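Local atomic coordinates of water-soluble chlorophyll protein (Brassicaceae, PDB entry 5HPZ), a protein that binds chlorophyll in a water-soluble tetramer and belongs to the Kunitz family of plant protease inhibitors. Residues 18-23 with 56-61; 41-46 with 88-93; 137-142 with 157-162. One frame throughout, in Å; residues are numbered along the deposited sequence.

Contact 1 (18-23 with 56-61)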
loop_
_atom_site.group_PDB
_atom_site.type_symbol
_atom_site.label_atom_id
_atom_site.label_comp_id
_atom_site.label_asym_id
_atom_site.label_seq_id
_atom_site.Cartn_x
_atom_site.Cartn_y
_atom_site.Cartn_z
ATOM N N TYR A 18 -7.367 27.371 -6.875
ATOM C CA TYR A 18 -8.693 26.971 -6.446
ATOM C C TYR A 18 -8.834 25.480 -6.130
ATOM O O TYR A 18 -8.286 24.635 -6.831
ATOM C CB TYR A 18 -9.675 27.319 -7.533
ATOM C CG TYR A 18 -9.641 28.783 -7.843
ATOM C CD1 TYR A 18 -8.681 29.305 -8.735
ATOM C CD2 TYR A 18 -10.539 29.649 -7.264
ATOM C CE1 TYR A 18 -8.611 30.665 -9.008
ATOM C CE2 TYR A 18 -10.486 31.014 -7.530
ATOM C CZ TYR A 18 -9.517 31.519 -8.404
ATOM O OH TYR A 18 -9.450 32.883 -8.682
ATOM N N PHE A 19 -9.559 25.182 -5.053
ATOM C CA PHE A 19 -10.134 23.847 -4.844
ATOM C C PHE A 19 -11.348 23.667 -5.787
ATOM O O PHE A 19 -12.150 24.598 -5.966
ATOM C CB PHE A 19 -10.663 23.684 -3.448
ATOM C CG PHE A 19 -9.667 23.962 -2.361
ATOM C CD1 PHE A 19 -8.541 23.157 -2.200
ATOM C CD2 PHE A 19 -9.891 25.009 -1.465
ATOM C CE1 PHE A 19 -7.644 23.392 -1.164
ATOM C CE2 PHE A 19 -8.992 25.267 -0.444
ATOM C CZ PHE A 19 -7.866 24.456 -0.292
ATOM N N ILE A 20 -11.489 22.485 -6.380
ATOM C CA ILE A 20 -12.737 22.124 -7.042
ATOM C C ILE A 20 -13.613 21.263 -6.108
ATOM O O ILE A 20 -13.230 20.162 -5.701
ATOM C CB ILE A 20 -12.527 21.383 -8.359
ATOM C CG1 ILE A 20 -11.719 22.246 -9.351
ATOM C CG2 ILE A 20 -13.880 21.102 -8.983
ATOM C CD1 ILE A 20 -11.239 21.515 -10.591
ATOM N N GLN A 21 -14.786 21.772 -5.771
ATOM C CA GLN A 21 -15.616 21.118 -4.782
ATOM C C GLN A 21 -16.988 20.807 -5.368
ATOM O O GLN A 21 -17.632 21.702 -5.862
ATOM C CB GLN A 21 -15.695 21.985 -3.561
ATOM C CG GLN A 21 -14.478 21.707 -2.666
ATOM C CD GLN A 21 -14.352 22.678 -1.535
ATOM O OE1 GLN A 21 -15.314 23.360 -1.189
ATOM N NE2 GLN A 21 -13.182 22.763 -0.962
ATOM N N PRO A 22 -17.380 19.521 -5.381
ATOM C CA PRO A 22 -18.652 19.134 -5.950
ATOM C C PRO A 22 -19.789 19.747 -5.195
ATOM O O PRO A 22 -19.826 19.636 -3.993
ATOM C CB PRO A 22 -18.666 17.603 -5.801
ATOM C CG PRO A 22 -17.239 17.232 -5.811
ATOM C CD PRO A 22 -16.574 18.335 -5.042
ATOM N N ALA A 23 -20.693 20.399 -5.905
ATOM C CA ALA A 23 -21.813 21.047 -5.256
ATOM C C ALA A 23 -22.701 20.026 -4.528
ATOM O O ALA A 23 -22.707 18.826 -4.822
ATOM C CB ALA A 23 -22.611 21.829 -6.277
ATOM N N LEU A 56 -7.201 19.046 -3.452
ATOM C CA LEU A 56 -5.878 19.563 -3.776
ATOM C C LEU A 56 -6.078 20.690 -4.749
ATOM O O LEU A 56 -6.808 20.540 -5.745
ATOM C CB LEU A 56 -5.000 18.487 -4.417
ATOM C CG LEU A 56 -3.532 18.839 -4.699
ATOM C CD1 LEU A 56 -2.781 18.959 -3.379
ATOM C CD2 LEU A 56 -2.907 17.753 -5.568
ATOM N N PRO A 57 -5.421 21.837 -4.497
ATOM C CA PRO A 57 -5.689 22.924 -5.376
ATOM C C PRO A 57 -5.264 22.638 -6.788
ATOM O O PRO A 57 -4.363 21.820 -7.065
ATOM C CB PRO A 57 -4.811 24.085 -4.817
ATOM C CG PRO A 57 -4.320 23.653 -3.491
ATOM C CD PRO A 57 -4.292 22.145 -3.584
ATOM N N VAL A 58 -5.957 23.312 -7.684
ATOM C CA VAL A 58 -5.630 23.378 -9.105
ATOM C C VAL A 58 -5.547 24.864 -9.526
ATOM O O VAL A 58 -5.947 25.770 -8.766
ATOM C CB VAL A 58 -6.715 22.743 -9.966
ATOM C CG1 VAL A 58 -6.938 21.275 -9.609
ATOM C CG2 VAL A 58 -8.020 23.515 -9.834
ATOM N N SER A 59 -5.059 25.087 -10.735
ATOM C CA SER A 59 -5.170 26.377 -11.370
ATOM C C SER A 59 -5.446 26.155 -12.816
ATOM O O SER A 59 -5.098 25.108 -13.369
ATOM C CB SER A 59 -3.883 27.197 -11.166
ATOM O OG SER A 59 -2.783 26.496 -11.706
ATOM N N PHE A 60 -6.095 27.138 -13.435
ATOM C CA PHE A 60 -6.518 27.064 -14.831
ATOM C C PHE A 60 -5.668 28.023 -15.700
ATOM O O PHE A 60 -5.380 29.178 -15.306
ATOM C CB PHE A 60 -7.965 27.517 -14.902
ATOM C CG PHE A 60 -8.847 26.887 -13.854
ATOM C CD1 PHE A 60 -9.224 25.563 -13.963
ATOM C CD2 PHE A 60 -9.240 27.588 -12.749
ATOM C CE1 PHE A 60 -10.029 24.975 -12.995
ATOM C CE2 PHE A 60 -10.067 27.011 -11.800
ATOM C CZ PHE A 60 -10.458 25.692 -11.927
ATOM N N GLY A 61 -5.279 27.552 -16.867
ATOM C CA GLY A 61 -4.544 28.391 -17.833
ATOM C C GLY A 61 -5.099 28.155 -19.228
ATOM O O GLY A 61 -5.434 27.031 -19.588
HETATM O O HOH W 1 -9.497 20.395 -5.946
#

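Contact 2 (41-46 with 88-93). With 68G (13'2-hydroxyl-Chlorophyll a), chain C.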
loop_
_atom_site.group_PDB
_atom_site.type_symbol
_atom_site.label_atom_id
_atom_site.label_comp_id
_atom_site.label_asym_id
_atom_site.label_seq_id
_atom_site.Cartn_x
_atom_site.Cartn_y
_atom_site.Cartn_z
ATOM N N CYS A 41 0.498 4.545 -11.903
ATOM C CA CYS A 41 0.576 5.732 -12.746
ATOM C C CYS A 41 -0.018 5.426 -14.120
ATOM O O CYS A 41 0.177 4.346 -14.609
ATOM C CB CYS A 41 2.029 6.061 -12.966
ATOM S SG CYS A 41 2.922 6.409 -11.454
ATOM N N PRO A 42 -0.668 6.369 -14.770
ATOM C CA PRO A 42 -1.055 7.683 -14.205
ATOM C C PRO A 42 -2.149 7.589 -13.164
ATOM O O PRO A 42 -2.939 6.661 -13.187
ATOM C CB PRO A 42 -1.643 8.437 -15.418
ATOM C CG PRO A 42 -2.049 7.374 -16.399
ATOM C CD PRO A 42 -1.292 6.094 -16.097
ATOM N N LEU A 43 -2.118 8.515 -12.220
ATOM C CA LEU A 43 -3.091 8.663 -11.185
ATOM C C LEU A 43 -4.432 9.093 -11.748
ATOM O O LEU A 43 -4.516 9.764 -12.826
ATOM C CB LEU A 43 -2.641 9.746 -10.220
ATOM C CG LEU A 43 -1.355 9.432 -9.477
ATOM C CD1 LEU A 43 -1.007 10.646 -8.656
ATOM C CD2 LEU A 43 -1.512 8.202 -8.554
ATOM N N GLY A 44 -5.488 8.745 -11.003
ATOM C CA GLY A 44 -6.831 9.181 -11.334
ATOM C C GLY A 44 -7.174 10.348 -10.468
ATOM O O GLY A 44 -6.350 10.810 -9.665
ATOM N N ILE A 45 -8.416 10.798 -10.589
ATOM C CA ILE A 45 -8.950 11.859 -9.809
ATOM C C ILE A 45 -10.253 11.415 -9.141
ATOM O O ILE A 45 -11.142 10.876 -9.799
ATOM C CB ILE A 45 -9.217 13.106 -10.669
ATOM C CG1 ILE A 45 -7.977 13.453 -11.486
ATOM C CG2 ILE A 45 -9.650 14.236 -9.760
ATOM C CD1 ILE A 45 -8.182 14.587 -12.475
ATOM N N THR A 46 -10.324 11.548 -7.820
ATOM C CA THR A 46 -11.539 11.195 -7.082
ATOM C C THR A 46 -11.991 12.326 -6.232
ATOM O O THR A 46 -11.212 13.254 -5.945
ATOM C CB THR A 46 -11.397 9.981 -6.140
ATOM O OG1 THR A 46 -10.393 10.224 -5.116
ATOM C CG2 THR A 46 -11.097 8.751 -6.927
ATOM N N PRO A 88 5.136 12.798 -4.913
ATOM C CA PRO A 88 6.187 11.798 -4.718
ATOM C C PRO A 88 6.096 10.564 -5.603
ATOM O O PRO A 88 6.883 9.638 -5.415
ATOM C CB PRO A 88 5.993 11.379 -3.250
ATOM C CG PRO A 88 4.545 11.691 -2.952
ATOM C CD PRO A 88 4.196 12.877 -3.792
ATOM N N VAL A 89 5.108 10.502 -6.497
ATOM C CA VAL A 89 5.013 9.415 -7.457
ATOM C C VAL A 89 4.625 9.959 -8.816
ATOM O O VAL A 89 4.193 11.139 -8.955
ATOM C CB VAL A 89 3.988 8.353 -7.044
ATOM C CG1 VAL A 89 4.524 7.594 -5.842
ATOM C CG2 VAL A 89 2.630 9.006 -6.765
ATOM N N CYS A 90 4.808 9.098 -9.804
ATOM C CA CYS A 90 4.406 9.369 -11.150
ATOM C C CYS A 90 5.105 10.604 -11.731
ATOM O O CYS A 90 4.487 11.389 -12.450
ATOM C CB CYS A 90 2.877 9.492 -11.252
ATOM S SG CYS A 90 2.022 8.005 -10.658
ATOM N N ASN A 91 6.399 10.753 -11.438
ATOM C CA ASN A 91 7.091 12.024 -11.701
ATOM C C ASN A 91 7.460 12.287 -13.149
ATOM O O ASN A 91 7.711 13.410 -13.545
ATOM C CB ASN A 91 8.341 12.057 -10.855
ATOM C CG ASN A 91 8.019 12.270 -9.418
ATOM O OD1 ASN A 91 8.274 11.406 -8.549
ATOM N ND2 ASN A 91 7.406 13.424 -9.142
ATOM N N GLU A 92 7.555 11.237 -13.925
ATOM C CA GLU A 92 7.771 11.353 -15.345
ATOM C C GLU A 92 6.520 11.831 -16.076
ATOM O O GLU A 92 6.564 11.958 -17.293
ATOM C CB GLU A 92 8.216 9.994 -15.919
ATOM C CG GLU A 92 7.182 8.843 -15.794
ATOM C CD GLU A 92 6.590 8.648 -14.367
ATOM O OE1 GLU A 92 7.249 9.005 -13.358
ATOM O OE2 GLU A 92 5.457 8.158 -14.228
ATOM N N LEU A 93 5.404 12.087 -15.359
ATOM C CA LEU A 93 4.197 12.607 -16.012
ATOM C C LEU A 93 3.875 13.942 -15.418
ATOM O O LEU A 93 4.171 14.176 -14.265
ATOM C CB LEU A 93 2.993 11.654 -15.828
ATOM C CG LEU A 93 3.023 10.260 -16.453
ATOM C CD1 LEU A 93 1.899 9.373 -15.916
ATOM C CD2 LEU A 93 2.930 10.363 -17.968
HETATM C C1 68G C . -10.498 8.486 2.095
HETATM C C2 68G C . -9.548 8.221 3.270
HETATM C C3 68G C . -9.294 6.819 3.614
HETATM C C4 68G C . -10.060 5.834 2.792
HETATM C C5 68G C . -8.439 6.359 4.797
HETATM C C6 68G C . -6.971 6.464 4.526
HETATM C C7 68G C . -6.523 5.712 3.319
HETATM C C8 68G C . -5.026 5.558 3.494
HETATM C C9 68G C . -4.245 6.891 3.395
HETATM C C10 68G C . -4.523 4.674 2.382
HETATM C C11 68G C . -4.232 3.370 3.001
HETATM C C12 68G C . -3.564 2.624 1.855
HETATM C C13 68G C . -4.237 1.252 1.812
HETATM C C14 68G C . -4.110 0.524 3.178
HETATM C C15 68G C . -3.558 0.467 0.670
HETATM C C16 68G C . -4.469 -0.648 0.163
HETATM C C17 68G C . -3.645 -1.254 -0.961
HETATM C C18 68G C . -4.453 -2.399 -1.467
HETATM C C19 68G C . -4.083 -2.648 -2.910
HETATM C C20 68G C . -4.030 -3.629 -0.661
HETATM O O2A 68G C . -10.061 7.895 0.823
HETATM C CGA 68G C . -10.589 8.687 -0.147
HETATM O O1A 68G C . -11.437 9.575 0.036
HETATM C CBA 68G C . -10.005 8.466 -1.496
HETATM C CAA 68G C . -8.896 9.555 -1.672
HETATM C C2A 68G C . -7.627 9.307 -0.786
HETATM C C3A 68G C . -6.927 8.116 -1.297
HETATM C CMA 68G C . -6.408 7.418 -0.077
HETATM C C4A 68G C . -5.769 8.580 -2.066
HETATM C CHB 68G C . -4.884 7.826 -2.714
HETATM N NA 68G C . -5.714 9.882 -1.900
HETATM C C1A 68G C . -6.688 10.344 -1.105
HETATM C CHA 68G C . -6.740 11.637 -0.741
HETATM C CBD 68G C . -7.600 12.315 0.191
HETATM C CGD 68G C . -7.564 11.712 1.516
HETATM O O1D 68G C . -8.607 11.451 2.161
HETATM O O2D 68G C . -6.345 11.425 2.023
HETATM C CED 68G C . -6.407 10.825 3.298
HETATM O O 68G C . -8.940 12.277 -0.124
HETATM C CAD 68G C . -7.132 13.674 0.214
HETATM O OBD 68G C . -7.693 14.601 0.872
HETATM C C3D 68G C . -6.047 13.776 -0.613
HETATM C C2D 68G C . -5.052 14.518 -1.173
HETATM C CMD 68G C . -4.838 15.848 -0.932
HETATM C C4D 68G C . -5.854 12.565 -1.135
HETATM N ND 68G C . -4.805 12.521 -1.939
HETATM C C1D 68G C . -4.281 13.759 -1.979
HETATM C CHD 68G C . -3.159 14.117 -2.717
HETATM C C4C 68G C . -2.317 13.376 -3.463
HETATM N NC 68G C . -2.533 12.050 -3.718
HETATM MG MG 68G C . -4.075 10.940 -2.954
HETATM C C3C 68G C . -1.178 13.701 -4.149
HETATM C CAC 68G C . -0.507 15.055 -4.209
HETATM C CBC 68G C . 0.358 15.106 -2.902
HETATM C C2C 68G C . -0.715 12.594 -4.768
HETATM C CMC 68G C . 0.403 12.555 -5.529
HETATM C C1C 68G C . -1.556 11.551 -4.501
HETATM C CHC 68G C . -1.501 10.265 -4.878
HETATM C C4B 68G C . -2.151 9.187 -4.382
HETATM N NB 68G C . -3.333 9.266 -3.756
HETATM C C1B 68G C . -3.726 8.050 -3.379
HETATM C C2B 68G C . -2.753 7.180 -3.775
HETATM C CMB 68G C . -2.777 5.840 -3.568
HETATM C C3B 68G C . -1.818 7.882 -4.437
HETATM C CAB 68G C . -0.644 7.531 -4.991
HETATM C CBB 68G C . -0.249 6.169 -5.523
#

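Contact 3 (137-142 with 157-162)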
loop_
_atom_site.group_PDB
_atom_site.type_symbol
_atom_site.label_atom_id
_atom_site.label_comp_id
_atom_site.label_asym_id
_atom_site.label_seq_id
_atom_site.Cartn_x
_atom_site.Cartn_y
_atom_site.Cartn_z
ATOM N N LEU A 137 -17.708 20.790 -16.116
ATOM C CA LEU A 137 -16.512 20.729 -16.969
ATOM C C LEU A 137 -16.746 19.808 -18.113
ATOM O O LEU A 137 -17.336 18.744 -17.928
ATOM C CB LEU A 137 -15.362 20.201 -16.175
ATOM C CG LEU A 137 -15.077 20.891 -14.842
ATOM C CD1 LEU A 137 -14.084 20.018 -14.099
ATOM C CD2 LEU A 137 -14.522 22.267 -15.126
ATOM N N THR A 138 -16.335 20.222 -19.304
ATOM C CA THR A 138 -16.439 19.376 -20.473
ATOM C C THR A 138 -15.079 19.175 -21.124
ATOM O O THR A 138 -14.098 19.870 -20.812
ATOM C CB THR A 138 -17.400 19.928 -21.580
ATOM O OG1 THR A 138 -16.829 21.096 -22.155
ATOM C CG2 THR A 138 -18.795 20.261 -21.090
ATOM N N THR A 139 -15.044 18.177 -21.993
ATOM C CA THR A 139 -13.894 17.773 -22.808
ATOM C C THR A 139 -14.433 17.311 -24.144
ATOM O O THR A 139 -15.636 17.002 -24.281
ATOM C CB THR A 139 -13.155 16.511 -22.274
ATOM O OG1 THR A 139 -14.003 15.350 -22.405
ATOM C CG2 THR A 139 -12.790 16.687 -20.821
ATOM N N SER A 140 -13.544 17.138 -25.110
ATOM C CA SER A 140 -14.001 16.635 -26.389
ATOM C C SER A 140 -14.406 15.163 -26.290
ATOM O O SER A 140 -15.027 14.619 -27.204
ATOM C CB SER A 140 -12.913 16.816 -27.410
ATOM O OG SER A 140 -11.753 16.071 -27.060
ATOM N N SER A 141 -14.085 14.476 -25.194
ATOM C CA SER A 141 -14.641 13.103 -25.049
ATOM C C SER A 141 -15.959 13.047 -24.255
ATOM O O SER A 141 -16.444 11.975 -23.969
ATOM C CB SER A 141 -13.616 12.139 -24.432
ATOM O OG SER A 141 -12.296 12.484 -24.821
ATOM N N GLY A 142 -16.531 14.176 -23.886
ATOM C CA GLY A 142 -17.720 14.124 -23.048
ATOM C C GLY A 142 -17.579 15.036 -21.864
ATOM O O GLY A 142 -16.536 15.623 -21.621
ATOM N N LEU A 157 -13.601 10.447 -11.299
ATOM C CA LEU A 157 -13.911 11.227 -12.469
ATOM C C LEU A 157 -13.703 10.446 -13.686
ATOM O O LEU A 157 -12.652 9.845 -13.861
ATOM C CB LEU A 157 -13.084 12.504 -12.583
ATOM C CG LEU A 157 -13.659 13.719 -11.885
ATOM C CD1 LEU A 157 -13.778 13.504 -10.362
ATOM C CD2 LEU A 157 -12.819 14.923 -12.196
ATOM N N ILE A 158 -14.706 10.514 -14.571
ATOM C CA ILE A 158 -14.632 10.027 -15.944
ATOM C C ILE A 158 -15.203 11.037 -16.935
ATOM O O ILE A 158 -15.813 12.025 -16.558
ATOM C CB ILE A 158 -15.440 8.751 -16.096
ATOM C CG1 ILE A 158 -16.905 9.058 -15.776
ATOM C CG2 ILE A 158 -14.823 7.646 -15.240
ATOM C CD1 ILE A 158 -17.732 7.837 -15.504
ATOM N N ALA A 159 -14.961 10.832 -18.221
ATOM C CA ALA A 159 -15.660 11.560 -19.265
ATOM C C ALA A 159 -16.821 10.724 -19.816
ATOM O O ALA A 159 -16.669 9.563 -20.158
ATOM C CB ALA A 159 -14.727 11.986 -20.410
ATOM N N THR A 160 -17.982 11.355 -19.927
ATOM C CA THR A 160 -19.192 10.632 -20.252
ATOM C C THR A 160 -20.135 11.562 -20.994
ATOM O O THR A 160 -20.112 12.779 -20.794
ATOM C CB THR A 160 -19.883 10.161 -18.961
ATOM O OG1 THR A 160 -21.011 9.362 -19.278
ATOM C CG2 THR A 160 -20.368 11.316 -18.122
ATOM N N ASN A 161 -20.970 11.001 -21.857
ATOM C CA ASN A 161 -22.081 11.763 -22.398
ATOM C C ASN A 161 -23.418 11.354 -21.791
ATOM O O ASN A 161 -24.449 11.731 -22.317
ATOM C CB ASN A 161 -22.097 11.638 -23.921
ATOM C CG ASN A 161 -20.891 12.291 -24.552
ATOM O OD1 ASN A 161 -20.683 13.497 -24.414
ATOM N ND2 ASN A 161 -20.094 11.513 -25.233
ATOM N N ASP A 162 -23.401 10.591 -20.705
ATOM C CA ASP A 162 -24.603 10.351 -19.916
ATOM C C ASP A 162 -24.895 11.528 -18.986
ATOM O O ASP A 162 -24.167 11.754 -17.978
ATOM C CB ASP A 162 -24.413 9.087 -19.131
ATOM C CG ASP A 162 -25.604 8.713 -18.313
ATOM O OD1 ASP A 162 -26.500 9.554 -18.052
ATOM O OD2 ASP A 162 -25.583 7.544 -17.897
#

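Contact 1 (18-23 with 56-61)
Tyr18 and Val58 form a single antiparallel bridge, a hydrogen-bonded pair, where strand 18-22 passes segment 56-61. The axes of the short strands 18-22 and 58-61 run at 102°, so the pairing does not spread beyond this one pair. Both of its bonds are nearly straight: Tyr18 N gives to Val58 O at 2.9 Å, and Val58 N gives to Tyr18 O at 2.8 Å. Tyr18 O also receives a CA-H contact from Pro57. Past the bridge a water joins the two backbones, accepting from Ile20 N and donating to Leu56 O at 2.7 Å. In this Kunitz-type beta-trefoil, strand 18-22 pairs with 169-173 and strand 58-62 with 78-82, and the bridge joins the two strand pairs. Around it the side chains are buried and mostly apolar. A chi1 of -59° sets CG1 of Val58 beside its backbone N, and CG2, between that N and the carbonyl carbon, lies 3.2 Å from Tyr18 O. The ends of Ile20 and Val58 meet crosswise, CD1 of Ile20 lying 3.9 Å from CG2 of Val58. The same CD1 reaches the edge of the Phe60 ring. Tyr18 also crosses Phe60 at about a right angle, its CD1 4.1 Å from Phe60 CE2, while its hydroxyl bonds to Lys13 N. Phe19 lies alongside Pro57, both pointing the same way, Phe19 CE1 4.1 Å from Pro57 CG; Tyr52 of a second subunit packs on both.

Contact 2 (41-46 with 88-93)
Cys41 and Cys90 point their side chains at each other and close a disulfide, SG to SG 2.0 Å, with a torsion of -92° about the sulfur-sulfur bond. Each SG stands anti to its own carbonyl carbon. Leu43 points toward the 88-93 segment as well, and its CG lies 3.9 Å from Cys90 SG. From there its two methyls diverge onto the chlorophyll: CD1 touches the bridging carbon CHC at 3.8 Å, and CD2 meets the vinyl carbon CAB at 3.7 Å. Val89 approaches the same vinyl group, its CG2 4.0 Å from CAB. An alanine in place of Leu43 would probably open a gap between the disulfide and the macrocycle, leaving the vinyl group freer to turn. Beyond the disulfide, Leu93 sets CD1 3.7 Å from Pro42 CB; a cis peptide bond precedes Pro42. Cys90 and Leu93 also end a type I beta turn, closed by Leu93 N bonding to Cys90 O. No hydrogen bond joins the two segments, so the covalent link and the apolar contacts hold them together. The arrangement is that of a disulfide-tied loop lining one side of a chlorophyll pocket in a Kunitz-type beta-trefoil.

Contact 3 (137-142 with 157-162)
Gly142 O is gripped by two donors of Thr139: the backbone N at 3.0 Å and the hydroxyl OG1 at 2.7 Å, the latter in the carbonyl plane, on a lone pair. With chi1 at 68°, OG1 of Thr139 sits between its own backbone N and carbonyl carbon; it also accepts a weak bond from Ser141 N. Gly142 N returns a bond to Thr139 O, closing the type I turn of residues 139-142. This turn links strands 135-139 and 142-148 as a beta hairpin within a four-stranded antiparallel sheet of the beta-trefoil, and strand 155-160 follows on the other side of 142-148. No hydrogen bond crosses to the 157-162 segment; the tip of the hairpin instead rests on Ala159 and Asn161. The methyl of Ala159 points at the turn, its CB 4.0 Å from Thr139 OG1 and equally far from Ser141 O. Ser141 CB is in loose van der Waals contact, 4.2 Å from the same Ala159 CB. The amide end of Asn161 comes up to the glycine, OD1 3.3 Å from Gly142 CA. A side chain at Gly142 would run into Thr160 O, and its phi of 130° would also press a CB against the preceding carbonyl. Thr160 turns its own side chain away, and OG1 accepts from Asp162 N in an ST turn besides a hydrogen bond with Glu108 OE2.

All three contacts belong to one beta-trefoil chain. Contacts 1 and 2 have centres about 17 Å apart and nearest atoms about 7 Å apart, without touching; their segments alternate along the chain, strand 58-62 following strand 44-47. Contacts 1 and 3 are likewise about 17 Å apart between centres, with nearest atoms about 5 Å apart. Contacts 2 and 3, about 20 Å apart between centres, do touch: Ile45 O lies 2.9 Å from Leu157 N, a probable hydrogen bond joining the segments 41-46 and 157-162. The same chlorophyll that Leu43 of contact 2 touches is met by Leu56 of contact 1, whose CD2 lies 3.9 Å from the pigment's CAC.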